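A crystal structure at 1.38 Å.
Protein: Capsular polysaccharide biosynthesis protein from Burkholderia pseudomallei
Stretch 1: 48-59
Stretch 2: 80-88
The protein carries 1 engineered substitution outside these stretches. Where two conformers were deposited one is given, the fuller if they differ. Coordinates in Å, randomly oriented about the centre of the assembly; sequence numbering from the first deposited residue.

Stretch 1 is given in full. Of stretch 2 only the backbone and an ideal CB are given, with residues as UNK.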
# COMPACT_ATOMS: atom_id res chain seq x y z
N GLN A 48 -24.22 1.67 3.27
CA GLN A 48 -23.37 1.17 4.35
C GLN A 48 -22.72 2.29 5.15
O GLN A 48 -22.72 2.27 6.38
CB GLN A 48 -22.29 0.23 3.82
CG GLN A 48 -22.87 -1.11 3.38
CD GLN A 48 -21.93 -1.93 2.54
OE1 GLN A 48 -20.97 -1.43 1.96
NE2 GLN A 48 -22.23 -3.22 2.44
N ILE A 49 -22.17 3.27 4.44
CA ILE A 49 -21.49 4.37 5.13
C ILE A 49 -22.46 5.23 5.95
O ILE A 49 -22.11 5.70 7.05
CB ILE A 49 -20.56 5.18 4.19
CG1 ILE A 49 -19.36 5.70 4.97
CG2 ILE A 49 -21.31 6.29 3.46
CD1 ILE A 49 -18.33 4.64 5.32
N ASP A 50 -23.67 5.41 5.41
CA ASP A 50 -24.74 6.10 6.14
C ASP A 50 -25.07 5.37 7.44
O ASP A 50 -25.18 5.99 8.50
CB ASP A 50 -26.03 6.17 5.30
CG ASP A 50 -25.99 7.25 4.21
OD1 ASP A 50 -25.11 8.14 4.20
OD2 ASP A 50 -26.89 7.20 3.35
N ARG A 51 -25.20 4.04 7.36
CA ARG A 51 -25.54 3.22 8.52
C ARG A 51 -24.42 3.30 9.57
O ARG A 51 -24.68 3.38 10.78
CB ARG A 51 -25.76 1.78 8.06
CG ARG A 51 -26.34 0.84 9.11
CD ARG A 51 -26.74 -0.51 8.52
NE ARG A 51 -26.97 -0.43 7.07
CZ ARG A 51 -26.24 -1.05 6.15
NH1 ARG A 51 -25.24 -1.84 6.50
NH2 ARG A 51 -26.52 -0.89 4.86
N HIS A 52 -23.17 3.26 9.12
CA HIS A 52 -22.08 3.33 10.07
C HIS A 52 -22.04 4.67 10.78
O HIS A 52 -21.75 4.70 11.97
CB HIS A 52 -20.74 3.03 9.40
CG HIS A 52 -20.58 1.61 8.99
ND1 HIS A 52 -20.83 0.56 9.85
CD2 HIS A 52 -20.21 1.06 7.82
CE1 HIS A 52 -20.62 -0.58 9.22
NE2 HIS A 52 -20.25 -0.31 7.98
N LEU A 53 -22.31 5.76 10.07
CA LEU A 53 -22.34 7.07 10.71
C LEU A 53 -23.43 7.13 11.78
O LEU A 53 -23.22 7.71 12.85
CB LEU A 53 -22.57 8.19 9.70
CG LEU A 53 -22.13 9.58 10.17
CD1 LEU A 53 -20.64 9.78 9.97
CD2 LEU A 53 -22.92 10.65 9.43
N ALA A 54 -24.58 6.52 11.48
CA ALA A 54 -25.73 6.56 12.37
C ALA A 54 -25.66 5.56 13.53
O ALA A 54 -26.10 5.87 14.64
CB ALA A 54 -27.01 6.33 11.58
N GLU A 55 -25.13 4.38 13.26
CA GLU A 55 -25.32 3.23 14.16
C GLU A 55 -24.02 2.61 14.68
O GLU A 55 -24.01 1.99 15.74
CB GLU A 55 -26.15 2.14 13.47
CG GLU A 55 -27.57 2.55 13.13
CD GLU A 55 -28.35 1.46 12.40
OE1 GLU A 55 -27.91 0.29 12.41
OE2 GLU A 55 -29.42 1.78 11.83
N THR A 56 -22.94 2.75 13.94
CA THR A 56 -21.69 2.12 14.34
C THR A 56 -20.82 3.09 15.12
O THR A 56 -20.52 2.86 16.29
CB THR A 56 -20.90 1.60 13.12
OG1 THR A 56 -21.70 0.65 12.41
CG2 THR A 56 -19.59 0.95 13.54
N ILE A 57 -20.42 4.17 14.46
CA ILE A 57 -19.46 5.10 15.04
C ILE A 57 -19.90 5.72 16.38
O ILE A 57 -19.10 5.80 17.30
CB ILE A 57 -19.00 6.14 14.00
CG1 ILE A 57 -18.21 5.42 12.88
CG2 ILE A 57 -18.14 7.23 14.63
CD1 ILE A 57 -18.00 6.26 11.64
N PRO A 58 -21.19 6.12 16.50
CA PRO A 58 -21.60 6.70 17.79
C PRO A 58 -21.54 5.72 18.98
O PRO A 58 -21.65 6.15 20.13
CB PRO A 58 -23.04 7.15 17.53
CG PRO A 58 -23.07 7.41 16.06
CD PRO A 58 -22.23 6.30 15.48
N LYS A 59 -21.38 4.43 18.70
CA LYS A 59 -21.27 3.42 19.75
C LYS A 59 -19.84 2.93 20.02
O LYS A 59 -19.63 2.06 20.86
CB LYS A 59 -22.18 2.22 19.44
CG LYS A 59 -23.66 2.55 19.28
CD LYS A 59 -24.46 1.31 18.92
CE LYS A 59 -25.82 1.67 18.35
NZ LYS A 59 -26.30 0.65 17.38
N UNK A 80 -12.31 12.77 8.35
CA UNK A 80 -12.76 13.91 9.16
C UNK A 80 -14.25 13.77 9.52
O UNK A 80 -14.64 13.95 10.67
CB UNK A 80 -12.52 15.22 8.41
N UNK A 81 -15.07 13.45 8.53
CA UNK A 81 -16.51 13.41 8.72
C UNK A 81 -16.90 12.22 9.58
O UNK A 81 -17.73 12.34 10.48
CB UNK A 81 -17.23 13.35 7.37
N UNK A 82 -16.30 11.07 9.32
CA UNK A 82 -16.60 9.87 10.09
C UNK A 82 -16.20 10.02 11.55
O UNK A 82 -16.98 9.69 12.45
CB UNK A 82 -15.89 8.66 9.48
N UNK A 83 -14.98 10.49 11.82
CA UNK A 83 -14.53 10.57 13.20
C UNK A 83 -15.30 11.63 13.99
O UNK A 83 -15.40 11.55 15.21
CB UNK A 83 -13.03 10.87 13.24
N UNK A 84 -15.87 12.61 13.29
CA UNK A 84 -16.72 13.62 13.93
C UNK A 84 -17.94 13.04 14.63
O UNK A 84 -18.48 13.67 15.55
CB UNK A 84 -17.18 14.64 12.89
N UNK A 85 -18.37 11.84 14.23
CA UNK A 85 -19.55 11.21 14.81
C UNK A 85 -19.25 10.33 16.03
O UNK A 85 -20.16 9.69 16.58
CB UNK A 85 -20.25 10.37 13.74
N UNK A 86 -17.99 10.30 16.46
CA UNK A 86 -17.62 9.58 17.69
C UNK A 86 -18.32 10.14 18.92
O UNK A 86 -18.55 11.35 19.01
CB UNK A 86 -16.11 9.64 17.90
N UNK A 87 -18.65 9.27 19.89
CA UNK A 87 -19.30 9.76 21.11
C UNK A 87 -18.29 10.48 22.02
O UNK A 87 -17.08 10.28 21.85
CB UNK A 87 -19.96 8.60 21.86
N UNK A 88 -18.79 11.31 22.95
CA UNK A 88 -17.96 11.84 24.02
C UNK A 88 -17.21 10.72 24.74
O UNK A 88 -17.80 9.68 25.05
CB UNK A 88 -18.82 12.63 25.01

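Position 80 is helical, and nothing of stretch 1 lies within 5.5 Å of its ideal CB. Many residues would do. It is Val80, which makes no contact across the stretches.

At position 81, CA-to-CB points sideways and the ideal CB has nothing of stretch 1 within 5.5 Å. A short side chain would miss stretch 1. A long or broad one could reach the methyls of Leu53, so an aromatic ring, Leu or Met would suit. The residue is Phe81. Its ring comes obliquely to Leu53, with Phe81 CE2 3.5 Å from Leu53 CD2.

Position 82 has its ideal CB 3.9 Å from Ile57 CD1 and 4.9 Å from Leu53 CD1. Ile49 also points toward stretch 2. The surroundings are aliphatic and offer no polar side-chain partner, so Leu, Ile, Met or Val would fit. It is Leu82, in the m, t rotamer. One methyl meets all three side chains: Leu82 CD2 is 3.7 Å from Ile57 CD1, 3.9 Å from Leu53 CD1 and 4.0 Å from Ile49 CG1.

Position 83 points away, so a polar or charged residue is acceptable. Arg83 is hydrogen-bonded elsewhere in the structure. Position 84 points sideways into space free of stretch 1. Small or polar residues suit it, and it is Asn84.

Position 85 points toward stretch 1. Its ideal CB is 3.8 Å from Leu53 CD1 and 3.9 Å from Ile57 CG2, so there is little room close to CB. Ala, Ser, Cys or perhaps Thr are reasonable. Ser85 is deposited. Ser85 OG packs 3.4 Å from Leu53 CD1. A water donates to Leu53 O at 2.6 Å and makes a weak hydrogen bond to Ser85 OG at 3.3 Å, linking the stretches. The backbone adds a CA-H...O contact, Pro58 CA to Ser85 O at 3.5 Å.

Position 86 closes a type I turn begun at 83, with its N hydrogen-bonded to the O of 83. CA-to-CB points away, but the ideal CB is 4.5 Å from Ile57 CG2. A flexible apolar chain could fold back. Met86, with all three chi angles m, places Met86 SD 3.7 Å from Ile57 CG2.

Position 87 has phi -75° and psi 161°, which suits Pro among others. Its ideal CB sits 3.4 Å from Pro58 O, so a compact residue fits. Pro87 rests on carbonyls: Pro87 CB is 3.4 Å from Pro58 O, and Pro87 CD is 3.4 Å from Ile57 O.

Position 88 is out of reach. Phi -52° allows Pro, and Pro88 is found.

Stretch 2 80-88: VFLRNSMPP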
# COMPACT_ATOMS: atom_id res chain seq x y z
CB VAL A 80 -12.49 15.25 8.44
CG1 VAL A 80 -13.36 16.37 8.98
CG2 VAL A 80 -11.01 15.61 8.56
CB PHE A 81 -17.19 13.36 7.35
CG PHE A 81 -18.69 13.44 7.40
CD1 PHE A 81 -19.33 14.65 7.68
CD2 PHE A 81 -19.47 12.32 7.14
CE1 PHE A 81 -20.72 14.73 7.70
CE2 PHE A 81 -20.86 12.40 7.15
CZ PHE A 81 -21.48 13.60 7.44
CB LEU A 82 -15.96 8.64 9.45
CG LEU A 82 -16.55 8.28 8.08
CD1 LEU A 82 -15.61 7.37 7.32
CD2 LEU A 82 -17.94 7.66 8.20
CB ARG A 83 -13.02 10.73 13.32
CG ARG A 83 -12.45 12.06 12.85
CD ARG A 83 -10.95 11.91 12.72
NE ARG A 83 -10.27 13.02 12.05
CZ ARG A 83 -9.90 14.16 12.64
NH1 ARG A 83 -10.22 14.41 13.90
NH2 ARG A 83 -9.23 15.08 11.94
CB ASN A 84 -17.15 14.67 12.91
CG ASN A 84 -17.87 15.84 13.55
OD1 ASN A 84 -17.30 16.56 14.36
ND2 ASN A 84 -19.13 16.03 13.18
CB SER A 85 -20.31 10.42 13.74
OG SER A 85 -21.05 11.31 12.93
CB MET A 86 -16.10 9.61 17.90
CG MET A 86 -15.34 8.65 16.99
SD MET A 86 -15.66 6.92 17.38
CE MET A 86 -14.66 6.71 18.84
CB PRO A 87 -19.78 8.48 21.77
CG PRO A 87 -18.76 7.47 21.37
CD PRO A 87 -18.47 7.81 19.93
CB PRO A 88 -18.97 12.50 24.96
CG PRO A 88 -20.08 12.93 24.05
CD PRO A 88 -20.14 11.91 22.95
O HOH W 1 -23.94 10.03 13.82
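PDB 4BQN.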